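Local coordinates for protein endoglucanase E-5 (Thermobifida fusca, PDB 2CKS) that hydrolyses internal beta-1,4-glucosidic linkages in cellulose, lichenin and cereal beta-D-glucans, here represented by its family 5 catalytic domain, a TIM barrel, at residues R29-H34 with W265-D270; I60-Y65 with L94-D99; P105-Y110 with N141-A146; S150-V155 with N192-S197. One frame throughout, in Å; residues are numbered along the deposited sequence.

Contact 1. Residues R29-H34 with W265-D270; sequences RGMSTH and WNYSDD
Ser32 and Tyr267 make the direct backbone bond between 29-34 and 265-270: Tyr267 N donates to Ser32 O at 2.8 Å with an N-H...O angle of 152°, the donor lying in the carbonyl plane. The CA of Asn266 leans on the same oxygen. Further along, a water bridges the backbones, accepting from His34 N at 3.0 Å and donating to Tyr267 O at 2.8 Å.

The aromatic contact is oblique. Trp265 CZ2 sits over one face of the His34 imidazole, toward its rim, with CZ2 3.5 Å from His34 CD2 and the rings inclined at 52°. Trp265 CZ3 comes to 3.1 Å from Thr33 O, while Ser32 OG lies at the edge of the indole. With OG anti to the backbone N (chi1 -175°), that hydroxyl donates to Thr33 O; it also bonds Ser63 and Arg61.

Among the polar side chains, Ser268 OG donates to Asn266 OD1 at 2.6 Å and is itself set by an ST turn, accepting from Asp270 N. Asp270 OD1, salt-bridged to Arg272, approaches the edge of the imidazole. Apolar packing falls to Met31: its bent chain brings CE to 3.5 Å from Asn266 C, and CG rests on Tyr267 CD1.

The peptide before Asn266 is cis, a feature known from family 5 relatives, and the side chain of Trp265 is about 4 Å from that of Glu231, the probable nucleophile. Strand 29-32 closes the barrel between strands 59-65 and 262-265; helix 45-54 backs it, Leu51 touching Met31 and Ser47 O bonding Tyr267 OH.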
loop_
_atom_site.group_PDB
_atom_site.type_symbol
_atom_site.label_atom_id
_atom_site.label_comp_id
_atom_site.label_asym_id
_atom_site.label_seq_id
_atom_site.Cartn_x
_atom_site.Cartn_y
_atom_site.Cartn_z
ATOM N N ARG A 29 3.778 -7.413 6.382
ATOM C CA ARG A 29 3.072 -8.040 5.276
ATOM C C ARG A 29 1.586 -8.043 5.538
ATOM O O ARG A 29 1.138 -8.317 6.655
ATOM C CB ARG A 29 3.537 -9.480 5.068
ATOM C CG ARG A 29 5.047 -9.618 4.900
ATOM C CD ARG A 29 5.552 -11.038 4.902
ATOM N NE ARG A 29 5.083 -11.731 6.094
ATOM C CZ ARG A 29 4.709 -13.001 6.150
ATOM N NH1 ARG A 29 4.785 -13.790 5.086
ATOM N NH2 ARG A 29 4.267 -13.483 7.299
ATOM N N GLY A 30 0.802 -7.774 4.503
ATOM C CA GLY A 30 -0.633 -7.717 4.667
ATOM C C GLY A 30 -1.371 -7.554 3.359
ATOM O O GLY A 30 -0.929 -8.049 2.338
ATOM N N MET A 31 -2.502 -6.856 3.421
ATOM C CA MET A 31 -3.423 -6.746 2.312
ATOM C C MET A 31 -3.803 -5.307 2.073
ATOM O O MET A 31 -3.904 -4.514 3.006
ATOM C CB MET A 31 -4.718 -7.497 2.639
ATOM C CG MET A 31 -4.599 -9.008 2.694
ATOM S SD MET A 31 -4.051 -9.740 1.117
ATOM C CE MET A 31 -5.353 -9.198 0.025
ATOM N N SER A 32 -4.043 -4.995 0.812
ATOM C CA SER A 32 -4.682 -3.759 0.404
ATOM C C SER A 32 -6.168 -3.975 0.211
ATOM O O SER A 32 -6.569 -4.972 -0.382
ATOM C CB SER A 32 -4.100 -3.273 -0.916
ATOM O OG SER A 32 -4.643 -2.007 -1.269
ATOM N N THR A 33 -6.990 -3.053 0.689
ATOM C CA THR A 33 -8.381 -3.018 0.259
ATOM C C THR A 33 -8.418 -2.653 -1.212
ATOM O O THR A 33 -7.443 -2.144 -1.782
ATOM C CB THR A 33 -9.247 -1.986 1.034
ATOM O OG1 THR A 33 -8.900 -0.652 0.638
ATOM C CG2 THR A 33 -9.006 -2.065 2.541
ATOM N N HIS A 34 -9.563 -2.911 -1.830
ATOM C CA HIS A 34 -9.843 -2.357 -3.139
ATOM C C HIS A 34 -10.400 -0.960 -2.854
ATOM O O HIS A 34 -10.424 -0.508 -1.706
ATOM C CB HIS A 34 -10.826 -3.258 -3.887
ATOM C CG HIS A 34 -10.792 -3.107 -5.380
ATOM N ND1 HIS A 34 -10.963 -4.180 -6.231
ATOM C CD2 HIS A 34 -10.632 -2.023 -6.175
ATOM C CE1 HIS A 34 -10.904 -3.761 -7.483
ATOM N NE2 HIS A 34 -10.702 -2.457 -7.476
ATOM N N TRP A 265 -2.839 -6.756 -3.529
ATOM C CA TRP A 265 -4.090 -6.316 -4.127
ATOM C C TRP A 265 -4.892 -7.577 -4.443
ATOM O O TRP A 265 -4.415 -8.404 -5.218
ATOM C CB TRP A 265 -3.741 -5.590 -5.424
ATOM C CG TRP A 265 -4.840 -4.852 -6.107
ATOM C CD1 TRP A 265 -5.420 -5.183 -7.290
ATOM C CD2 TRP A 265 -5.441 -3.608 -5.704
ATOM N NE1 TRP A 265 -6.374 -4.255 -7.628
ATOM C CE2 TRP A 265 -6.403 -3.276 -6.675
ATOM C CE3 TRP A 265 -5.277 -2.753 -4.607
ATOM C CZ2 TRP A 265 -7.185 -2.126 -6.592
ATOM C CZ3 TRP A 265 -6.060 -1.615 -4.521
ATOM C CH2 TRP A 265 -7.000 -1.313 -5.515
ATOM N N ASN A 266 -6.076 -7.791 -3.869
ATOM C CA ASN A 266 -6.743 -6.920 -2.902
ATOM C C ASN A 266 -7.729 -7.738 -2.041
ATOM O O ASN A 266 -8.074 -8.873 -2.396
ATOM C CB ASN A 266 -7.488 -5.803 -3.634
ATOM C CG ASN A 266 -8.557 -6.332 -4.573
ATOM O OD1 ASN A 266 -9.651 -6.696 -4.136
ATOM N ND2 ASN A 266 -8.237 -6.408 -5.868
ATOM N N TYR A 267 -8.174 -7.139 -0.933
ATOM C CA TYR A 267 -9.084 -7.742 0.042
ATOM C C TYR A 267 -10.531 -7.344 -0.277
ATOM O O TYR A 267 -11.109 -6.436 0.347
ATOM C CB TYR A 267 -8.696 -7.264 1.450
ATOM C CG TYR A 267 -9.148 -8.158 2.578
ATOM C CD1 TYR A 267 -8.608 -9.436 2.747
ATOM C CD2 TYR A 267 -10.104 -7.724 3.490
ATOM C CE1 TYR A 267 -9.005 -10.250 3.797
ATOM C CE2 TYR A 267 -10.514 -8.545 4.542
ATOM C CZ TYR A 267 -9.962 -9.803 4.687
ATOM O OH TYR A 267 -10.383 -10.610 5.721
ATOM N N SER A 268 -11.083 -7.978 -1.301
ATOM C CA SER A 268 -12.458 -7.734 -1.751
ATOM C C SER A 268 -12.975 -8.979 -2.450
ATOM O O SER A 268 -12.229 -9.928 -2.675
ATOM C CB SER A 268 -12.530 -6.549 -2.716
ATOM O OG SER A 268 -12.254 -6.942 -4.048
ATOM N N ASP A 269 -14.249 -8.937 -2.824
ATOM C CA ASP A 269 -14.866 -9.996 -3.613
ATOM C C ASP A 269 -15.194 -9.533 -5.035
ATOM O O ASP A 269 -16.160 -9.989 -5.642
ATOM C CB ASP A 269 -16.081 -10.582 -2.882
ATOM C CG ASP A 269 -17.261 -9.640 -2.834
ATOM O OD1 ASP A 269 -17.095 -8.420 -3.068
ATOM O OD2 ASP A 269 -18.409 -10.058 -2.558
ATOM N N ASP A 270 -14.360 -8.653 -5.568
ATOM C CA ASP A 270 -14.419 -8.287 -6.978
ATOM C C ASP A 270 -14.296 -9.545 -7.841
ATOM O O ASP A 270 -13.715 -10.546 -7.413
ATOM C CB ASP A 270 -13.295 -7.312 -7.309
ATOM C CG ASP A 270 -13.370 -6.806 -8.716
ATOM O OD1 ASP A 270 -12.318 -6.826 -9.395
ATOM O OD2 ASP A 270 -14.431 -6.383 -9.226
HETATM O O HOH W 1 -11.957 -3.864 -0.283
#

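Contact 2. Residues I60-Y65 with L94-D99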
loop_
_atom_site.group_PDB
_atom_site.type_symbol
_atom_site.label_atom_id
_atom_site.label_comp_id
_atom_site.label_asym_id
_atom_site.label_seq_id
_atom_site.Cartn_x
_atom_site.Cartn_y
_atom_site.Cartn_z
ATOM N N ILE A 60 -2.666 -3.187 6.908
ATOM C CA ILE A 60 -3.739 -3.032 5.935
ATOM C C ILE A 60 -3.538 -1.693 5.244
ATOM O O ILE A 60 -3.281 -0.675 5.890
ATOM C CB ILE A 60 -5.144 -3.116 6.596
ATOM C CG1 ILE A 60 -6.245 -3.055 5.524
ATOM C CG2 ILE A 60 -5.357 -2.031 7.631
ATOM C CD1 ILE A 60 -7.611 -3.393 6.021
ATOM N N ARG A 61 -3.646 -1.706 3.929
ATOM C CA ARG A 61 -3.623 -0.487 3.147
ATOM C C ARG A 61 -5.055 -0.122 2.785
ATOM O O ARG A 61 -5.788 -0.930 2.203
ATOM C CB ARG A 61 -2.782 -0.714 1.911
ATOM C CG ARG A 61 -2.768 0.407 0.900
ATOM C CD ARG A 61 -1.993 -0.063 -0.265
ATOM N NE ARG A 61 -1.645 0.886 -1.299
ATOM C CZ ARG A 61 -1.992 0.758 -2.578
ATOM N NH1 ARG A 61 -2.816 -0.192 -3.001
ATOM N NH2 ARG A 61 -1.521 1.618 -3.447
ATOM N N LEU A 62 -5.452 1.091 3.159
ATOM C CA LEU A 62 -6.785 1.608 2.892
ATOM C C LEU A 62 -6.766 2.437 1.612
ATOM O O LEU A 62 -6.272 3.564 1.599
ATOM C CB LEU A 62 -7.249 2.455 4.078
ATOM C CG LEU A 62 -7.218 1.756 5.439
ATOM C CD1 LEU A 62 -7.531 2.751 6.550
ATOM C CD2 LEU A 62 -8.177 0.587 5.482
ATOM N N SER A 63 -7.287 1.872 0.528
ATOM C CA SER A 63 -7.160 2.467 -0.787
ATOM C C SER A 63 -8.367 3.335 -1.081
ATOM O O SER A 63 -9.479 2.837 -1.237
ATOM C CB SER A 63 -6.997 1.389 -1.858
ATOM O OG SER A 63 -5.762 0.706 -1.680
ATOM N N MET A 64 -8.135 4.634 -1.130
ATOM C CA MET A 64 -9.180 5.602 -1.420
ATOM C C MET A 64 -8.910 6.269 -2.761
ATOM O O MET A 64 -8.051 7.144 -2.873
ATOM C CB MET A 64 -9.237 6.661 -0.322
ATOM C CG MET A 64 -10.366 7.687 -0.498
ATOM S SD MET A 64 -10.375 8.910 0.806
ATOM C CE MET A 64 -8.958 9.908 0.312
ATOM N N TYR A 65 -9.637 5.840 -3.786
ATOM C CA TYR A 65 -9.606 6.508 -5.075
ATOM C C TYR A 65 -10.128 7.930 -4.912
ATOM O O TYR A 65 -10.928 8.212 -4.026
ATOM C CB TYR A 65 -10.491 5.799 -6.086
ATOM C CG TYR A 65 -9.961 4.527 -6.695
ATOM C CD1 TYR A 65 -9.787 3.382 -5.932
ATOM C CD2 TYR A 65 -9.680 4.459 -8.052
ATOM C CE1 TYR A 65 -9.344 2.204 -6.494
ATOM C CE2 TYR A 65 -9.229 3.279 -8.628
ATOM C CZ TYR A 65 -9.068 2.159 -7.840
ATOM O OH TYR A 65 -8.620 0.978 -8.392
ATOM N N LEU A 94 -3.313 -3.652 13.827
ATOM C CA LEU A 94 -2.703 -3.539 12.503
ATOM C C LEU A 94 -2.070 -2.184 12.244
ATOM O O LEU A 94 -2.606 -1.149 12.645
ATOM C CB LEU A 94 -3.754 -3.751 11.421
ATOM C CG LEU A 94 -4.507 -5.073 11.436
ATOM C CD1 LEU A 94 -5.643 -5.023 10.411
ATOM C CD2 LEU A 94 -3.544 -6.199 11.166
ATOM N N TYR A 95 -0.944 -2.199 11.544
ATOM C CA TYR A 95 -0.444 -1.000 10.892
ATOM C C TYR A 95 -1.400 -0.636 9.779
ATOM O O TYR A 95 -2.108 -1.489 9.245
ATOM C CB TYR A 95 0.979 -1.207 10.364
ATOM C CG TYR A 95 1.936 -1.336 11.515
ATOM C CD1 TYR A 95 2.253 -2.576 12.057
ATOM C CD2 TYR A 95 2.482 -0.212 12.104
ATOM C CE1 TYR A 95 3.101 -2.683 13.144
ATOM C CE2 TYR A 95 3.317 -0.314 13.193
ATOM C CZ TYR A 95 3.634 -1.540 13.701
ATOM O OH TYR A 95 4.459 -1.664 14.796
ATOM N N VAL A 96 -1.449 0.645 9.454
ATOM C CA VAL A 96 -2.361 1.133 8.434
ATOM C C VAL A 96 -1.615 2.014 7.467
ATOM O O VAL A 96 -0.886 2.909 7.895
ATOM C CB VAL A 96 -3.480 1.973 9.037
ATOM C CG1 VAL A 96 -4.454 2.406 7.939
ATOM C CG2 VAL A 96 -4.199 1.193 10.079
ATOM N N ILE A 97 -1.787 1.762 6.173
ATOM C CA ILE A 97 -1.329 2.689 5.152
ATOM C C ILE A 97 -2.529 3.449 4.631
ATOM O O ILE A 97 -3.489 2.844 4.167
ATOM C CB ILE A 97 -0.667 1.953 3.990
ATOM C CG1 ILE A 97 0.517 1.143 4.500
ATOM C CG2 ILE A 97 -0.261 2.952 2.903
ATOM C CD1 ILE A 97 1.158 0.272 3.456
ATOM N N VAL A 98 -2.473 4.774 4.709
ATOM C CA VAL A 98 -3.512 5.624 4.154
ATOM C C VAL A 98 -3.109 5.935 2.725
ATOM O O VAL A 98 -2.134 6.654 2.493
ATOM C CB VAL A 98 -3.659 6.905 4.967
ATOM C CG1 VAL A 98 -4.721 7.826 4.357
ATOM C CG2 VAL A 98 -3.985 6.556 6.423
ATOM N N ASP A 99 -3.848 5.364 1.780
ATOM C CA ASP A 99 -3.490 5.393 0.368
ATOM C C ASP A 99 -4.358 6.384 -0.408
ATOM O O ASP A 99 -5.534 6.154 -0.666
ATOM C CB ASP A 99 -3.580 3.985 -0.217
ATOM C CG ASP A 99 -3.581 3.964 -1.727
ATOM O OD1 ASP A 99 -4.169 3.017 -2.287
ATOM O OD2 ASP A 99 -3.014 4.826 -2.434
#
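Ile60 starts the pairing with Tyr95 and Ile97: its N donates to Tyr95 O at 2.9 Å, and its O accepts from Ile97 N at 2.9 Å. Its CG2 packs against Leu94 CD1 and Val96 CG2. Arg61 points to the other face of the sheet, where its extended chain passes Ile97 and lays the guanidinium nearly parallel to the Asp99 carboxylate, planes 11° apart. Asp99 OD1 lies over the centre of the group, 3.2 Å from Arg61 NH2; this salt bridge is one of charge, with no N-H aimed at the oxygen. The guanidinium nitrogens are directed instead to Glu135, Asn138 and Glu231, the probable nucleophile. Leu62 N bonds Ile97 O at 2.8 Å, nearly along the C=O axis, and its CD1 is pressed tightly on Val96 CG1 at 3.4 Å. Ser63 OG donates to the anti lone pair of Asp99 OD1 at 2.9 Å; His101 ND1 also bonds that oxygen, which helps hold the carboxylate against the guanidinium face. Met64 N finishes with Asp99 O at 3.0 Å.

These are parallel neighbours of the barrel, joined by a beta-alpha-beta crossover. Helix 75-90 packs on the Ile60, Leu62 and Val96 face, and strand 29-32 flanks 59-65 on its other edge.

Contact 3. Residues P105-Y110 with N141-A146; sequences PGDPHY and NGVSWA
Around the active-site mouth of the TIM barrel, Gly106 and Asn141 tie together the loops that follow strands 95-101 and 132-135. Asn141 N donates to Gly106 O at 3.0 Å with an N-H...O angle of 164°; the bond is straight at the hydrogen, yet the donor stands above the carbonyl plane. Asn141 CG sits between its backbone N and carbonyl carbon (chi1 58°), beside the glycine, and ND2 packs 3.4 Å from Gly106 CA. ND2 itself bonds two carbonyls, one from its own loop, Glu139, and one from the loop of Gly106, Leu103.

Val143 supplies the apolar part. Its CG1 meets Asp107 CB and CG, each at 3.7 Å, the two side chains crossing at about a right angle. CG2 reaches tip to tip toward Pro108, 4.1 Å from CD. Asp107 is steadied by an Asx turn: OD1 accepts from His109 N at 2.9 Å, met from above the carboxylate plane, as the chain enters the 3-10 turn from Pro108.

Glu139, the probable proton donor, is only two residues before Asn141 and about 5 Å from it between side chains. Loops at the C-terminal ends of the strands carry the active site in a TIM barrel, and here two neighbouring ones are joined.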
loop_
_atom_site.group_PDB
_atom_site.type_symbol
_atom_site.label_atom_id
_atom_site.label_comp_id
_atom_site.label_asym_id
_atom_site.label_seq_id
_atom_site.Cartn_x
_atom_site.Cartn_y
_atom_site.Cartn_z
ATOM N N PRO A 105 -6.700 11.033 -13.473
ATOM C CA PRO A 105 -5.397 11.424 -14.032
ATOM C C PRO A 105 -4.160 10.945 -13.261
ATOM O O PRO A 105 -4.181 10.812 -12.031
ATOM C CB PRO A 105 -5.454 12.957 -13.993
ATOM C CG PRO A 105 -6.888 13.276 -13.972
ATOM C CD PRO A 105 -7.536 12.197 -13.153
ATOM N N GLY A 106 -3.081 10.737 -14.008
ATOM C CA GLY A 106 -1.852 10.169 -13.487
ATOM C C GLY A 106 -0.854 11.156 -12.908
ATOM O O GLY A 106 0.098 10.739 -12.251
ATOM N N ASP A 107 -1.053 12.449 -13.149
ATOM C CA ASP A 107 -0.183 13.461 -12.565
ATOM C C ASP A 107 -0.672 13.729 -11.154
ATOM O O ASP A 107 -1.789 14.226 -10.984
ATOM C CB ASP A 107 -0.250 14.757 -13.377
ATOM C CG ASP A 107 0.675 15.841 -12.836
ATOM O OD1 ASP A 107 1.231 15.687 -11.721
ATOM O OD2 ASP A 107 0.890 16.899 -13.466
ATOM N N PRO A 108 0.130 13.429 -10.130
ATOM C CA PRO A 108 -0.338 13.645 -8.753
ATOM C C PRO A 108 -0.729 15.095 -8.479
ATOM O O PRO A 108 -1.584 15.350 -7.650
ATOM C CB PRO A 108 0.859 13.236 -7.883
ATOM C CG PRO A 108 1.754 12.466 -8.748
ATOM C CD PRO A 108 1.497 12.881 -10.173
ATOM N N HIS A 109 -0.123 16.044 -9.185
ATOM C CA HIS A 109 -0.463 17.441 -8.952
ATOM C C HIS A 109 -1.938 17.769 -9.251
ATOM O O HIS A 109 -2.495 18.705 -8.676
ATOM C CB HIS A 109 0.452 18.377 -9.750
ATOM C CG HIS A 109 0.620 19.722 -9.115
ATOM N ND1 HIS A 109 -0.408 20.639 -9.039
ATOM C CD2 HIS A 109 1.691 20.304 -8.528
ATOM C CE1 HIS A 109 0.024 21.725 -8.425
ATOM N NE2 HIS A 109 1.293 21.549 -8.105
ATOM N N TYR A 110 -2.574 16.998 -10.131
ATOM C CA TYR A 110 -4.007 17.148 -10.391
ATOM C C TYR A 110 -4.841 17.131 -9.103
ATOM O O TYR A 110 -5.885 17.786 -9.017
ATOM C CB TYR A 110 -4.475 16.039 -11.334
ATOM C CG TYR A 110 -5.887 16.198 -11.815
ATOM C CD1 TYR A 110 -6.166 16.929 -12.960
ATOM C CD2 TYR A 110 -6.947 15.624 -11.124
ATOM C CE1 TYR A 110 -7.460 17.080 -13.406
ATOM C CE2 TYR A 110 -8.254 15.775 -11.561
ATOM C CZ TYR A 110 -8.503 16.502 -12.705
ATOM O OH TYR A 110 -9.804 16.662 -13.142
ATOM N N ASN A 141 1.703 8.360 -13.168
ATOM C CA ASN A 141 2.012 7.908 -14.511
ATOM C C ASN A 141 1.942 9.065 -15.499
ATOM O O ASN A 141 1.187 10.020 -15.306
ATOM C CB ASN A 141 1.100 6.733 -14.923
ATOM C CG ASN A 141 -0.376 7.073 -14.870
ATOM O OD1 ASN A 141 -0.967 7.445 -15.889
ATOM N ND2 ASN A 141 -0.995 6.918 -13.691
ATOM N N GLY A 142 2.774 8.973 -16.531
ATOM C CA GLY A 142 2.866 9.997 -17.555
ATOM C C GLY A 142 3.642 11.226 -17.120
ATOM O O GLY A 142 3.619 12.243 -17.813
ATOM N N VAL A 143 4.336 11.132 -15.983
ATOM C CA VAL A 143 5.079 12.255 -15.412
ATOM C C VAL A 143 6.532 11.881 -15.109
ATOM O O VAL A 143 6.871 10.716 -14.864
ATOM C CB VAL A 143 4.396 12.823 -14.131
ATOM C CG1 VAL A 143 3.049 13.454 -14.463
ATOM C CG2 VAL A 143 4.251 11.749 -13.053
ATOM N N SER A 144 7.392 12.892 -15.123
ATOM C CA SER A 144 8.801 12.707 -14.828
ATOM C C SER A 144 9.007 12.447 -13.348
ATOM O O SER A 144 8.173 12.823 -12.514
ATOM C CB SER A 144 9.593 13.952 -15.215
ATOM O OG SER A 144 9.239 15.048 -14.393
ATOM N N TRP A 145 10.141 11.843 -13.023
ATOM C CA TRP A 145 10.532 11.689 -11.628
ATOM C C TRP A 145 10.675 13.044 -10.932
ATOM O O TRP A 145 10.223 13.213 -9.801
ATOM C CB TRP A 145 11.810 10.858 -11.465
ATOM C CG TRP A 145 12.262 10.907 -10.040
ATOM C CD1 TRP A 145 13.389 11.475 -9.563
ATOM C CD2 TRP A 145 11.530 10.444 -8.894
ATOM N NE1 TRP A 145 13.426 11.388 -8.192
ATOM C CE2 TRP A 145 12.292 10.758 -7.758
ATOM C CE3 TRP A 145 10.301 9.798 -8.714
ATOM C CZ2 TRP A 145 11.875 10.445 -6.466
ATOM C CZ3 TRP A 145 9.886 9.493 -7.435
ATOM C CH2 TRP A 145 10.668 9.818 -6.327
ATOM N N ALA A 146 11.276 14.030 -11.598
ATOM C CA ALA A 146 11.407 15.356 -10.985
ATOM C C ALA A 146 10.067 15.964 -10.564
ATOM O O ALA A 146 9.990 16.642 -9.545
ATOM C CB ALA A 146 12.166 16.311 -11.894
#

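Contact 4. Residues S150-V155 with N192-S197; sequences SYAEEV and NPVNAS
A turn of helix 145-162 faces an irregular loop, the backbones drawing nearest at Glu153 and Val194, whose CA atoms are 7.0 Å apart; the loop is bent by an inverse gamma turn centred on Asn195.

Glu153 carries the polar contact. Its CG is anti to the carbonyl carbon (chi1 -69°), and the chain is extended beyond it, so the carboxylate spans the gap and OE1 accepts from Asn195 N at 3.0 Å. The bond is fairly straight, 162° at the hydrogen, and comes in on the anti side of the carboxylate, slightly out of its plane. The same oxygen lies 3.4 Å from Asn195 CB, and the carboxylate and the Asn195 side-chain amide are turned steeply against each other, planes 78° apart. On the helix itself, Lys149 NZ makes a salt bridge to Glu153 OE1 and also bonds Pro193 O.

Beside this, Ala152 points its methyl at the loop and meets Val194 CG2 at 4.0 Å. Val194 is buried, lies against Ile156 as well, and has its N bonded to the hydroxyl of Tyr201.

Two partners thus share one carboxylate oxygen: a lysine from the preceding turn, which probably offsets part of its charge, and a loop N-H. Lysine and glutamate together let the helix hold the loop backbone at two points flanking Val194, a polar tie backed by the small apolar contact of that valine with Ala152.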
loop_
_atom_site.group_PDB
_atom_site.type_symbol
_atom_site.label_atom_id
_atom_site.label_comp_id
_atom_site.label_asym_id
_atom_site.label_seq_id
_atom_site.Cartn_x
_atom_site.Cartn_y
_atom_site.Cartn_z
ATOM N N SER A 150 8.859 16.929 -6.773
ATOM C CA SER A 150 8.368 18.251 -6.388
ATOM C C SER A 150 6.964 18.165 -5.779
ATOM O O SER A 150 6.647 18.918 -4.869
ATOM C CB SER A 150 8.414 19.238 -7.561
ATOM O OG SER A 150 7.639 18.794 -8.658
ATOM N N TYR A 151 6.141 17.231 -6.257
ATOM C CA TYR A 151 4.828 16.993 -5.663
ATOM C C TYR A 151 5.008 16.537 -4.219
ATOM O O TYR A 151 4.347 17.043 -3.317
ATOM C CB TYR A 151 4.044 15.930 -6.450
ATOM C CG TYR A 151 2.859 15.367 -5.689
ATOM C CD1 TYR A 151 1.644 16.052 -5.630
ATOM C CD2 TYR A 151 2.955 14.162 -5.006
ATOM C CE1 TYR A 151 0.561 15.534 -4.922
ATOM C CE2 TYR A 151 1.892 13.658 -4.286
ATOM C CZ TYR A 151 0.700 14.334 -4.249
ATOM O OH TYR A 151 -0.347 13.782 -3.533
ATOM N N ALA A 152 5.909 15.579 -4.011
ATOM C CA ALA A 152 6.151 15.009 -2.694
ATOM C C ALA A 152 6.600 16.105 -1.737
ATOM O O ALA A 152 6.171 16.166 -0.597
ATOM C CB ALA A 152 7.204 13.891 -2.767
ATOM N N GLU A 153 7.425 17.013 -2.237
ATOM C CA GLU A 153 7.979 18.081 -1.412
ATOM C C GLU A 153 6.942 19.173 -1.089
ATOM O O GLU A 153 7.145 19.968 -0.170
ATOM C CB GLU A 153 9.256 18.617 -2.074
ATOM C CG GLU A 153 10.364 17.568 -2.004
ATOM C CD GLU A 153 11.615 17.874 -2.798
ATOM O OE1 GLU A 153 12.577 17.081 -2.666
ATOM O OE2 GLU A 153 11.662 18.885 -3.533
ATOM N N GLU A 154 5.827 19.189 -1.820
ATOM C CA GLU A 154 4.673 20.042 -1.501
ATOM C C GLU A 154 3.759 19.422 -0.429
ATOM O O GLU A 154 3.213 20.133 0.407
ATOM C CB GLU A 154 3.859 20.359 -2.774
ATOM C CG GLU A 154 4.612 21.204 -3.794
ATOM C CD GLU A 154 3.897 21.369 -5.126
ATOM O OE1 GLU A 154 3.884 20.436 -5.947
ATOM O OE2 GLU A 154 3.347 22.442 -5.358
ATOM N N VAL A 155 3.591 18.099 -0.445
ATOM C CA VAL A 155 2.657 17.430 0.466
ATOM C C VAL A 155 3.314 17.052 1.788
ATOM O O VAL A 155 2.692 17.152 2.837
ATOM C CB VAL A 155 2.051 16.161 -0.185
ATOM C CG1 VAL A 155 1.121 15.429 0.779
ATOM C CG2 VAL A 155 1.305 16.537 -1.436
ATOM N N ASN A 192 18.359 11.705 -7.444
ATOM C CA ASN A 192 17.578 12.899 -7.137
ATOM C C ASN A 192 16.479 12.555 -6.121
ATOM O O ASN A 192 15.300 12.593 -6.438
ATOM C CB ASN A 192 16.965 13.448 -8.436
ATOM C CG ASN A 192 16.341 14.816 -8.268
ATOM O OD1 ASN A 192 16.616 15.525 -7.299
ATOM N ND2 ASN A 192 15.499 15.201 -9.230
ATOM N N PRO A 193 16.862 12.199 -4.902
ATOM C CA PRO A 193 15.891 11.680 -3.937
ATOM C C PRO A 193 14.999 12.776 -3.364
ATOM O O PRO A 193 15.356 13.959 -3.398
ATOM C CB PRO A 193 16.776 11.060 -2.857
ATOM C CG PRO A 193 18.018 11.852 -2.905
ATOM C CD PRO A 193 18.228 12.238 -4.343
ATOM N N VAL A 194 13.836 12.381 -2.862
ATOM C CA VAL A 194 12.987 13.301 -2.117
ATOM C C VAL A 194 13.811 13.820 -0.927
ATOM O O VAL A 194 14.453 13.034 -0.236
ATOM C CB VAL A 194 11.694 12.603 -1.654
ATOM C CG1 VAL A 194 10.908 13.486 -0.688
ATOM C CG2 VAL A 194 10.844 12.235 -2.854
ATOM N N ASN A 195 13.796 15.139 -0.730
ATOM C CA ASN A 195 14.593 15.819 0.301
ATOM C C ASN A 195 13.852 15.781 1.637
ATOM O O ASN A 195 13.428 16.797 2.174
ATOM C CB ASN A 195 14.900 17.269 -0.131
ATOM C CG ASN A 195 15.929 17.963 0.766
ATOM O OD1 ASN A 195 17.068 17.502 0.919
ATOM N ND2 ASN A 195 15.533 19.092 1.344
ATOM N N ALA A 196 13.658 14.572 2.131
ATOM C CA ALA A 196 13.084 14.320 3.437
ATOM C C ALA A 196 13.558 12.946 3.836
ATOM O O ALA A 196 13.967 12.144 2.988
ATOM C CB ALA A 196 11.574 14.357 3.391
ATOM N N SER A 197 13.517 12.685 5.127
ATOM C CA SER A 197 13.848 11.379 5.637
ATOM C C SER A 197 12.621 10.748 6.275
ATOM O O SER A 197 11.527 11.322 6.281
ATOM C CB SER A 197 15.009 11.486 6.601
ATOM O OG SER A 197 16.145 11.934 5.885
#

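All four contacts belong to the family 5 barrel. Contact 1 lies at the seam where the first strand meets the end of the last; the other three are nested within the long loop it spans. Contact 2 follows first along the chain, its centre 10 Å away, and the two meet directly, since strands 29-32 and 59-65 are neighbours: Thr33 N lies 2.9 Å from Arg61 O. Contacts 3 and 4 sit farther out, 14 Å apart between centres, sharing helix 145-162 and touching through Trp145 and Asn192. Contact 4 is about 28 Å from contact 1 between centres, across the chain's centre. Contacts 1 and 2 lie beside the probable catalytic residues, contact 3 at the loops nearby, contact 4 away from them.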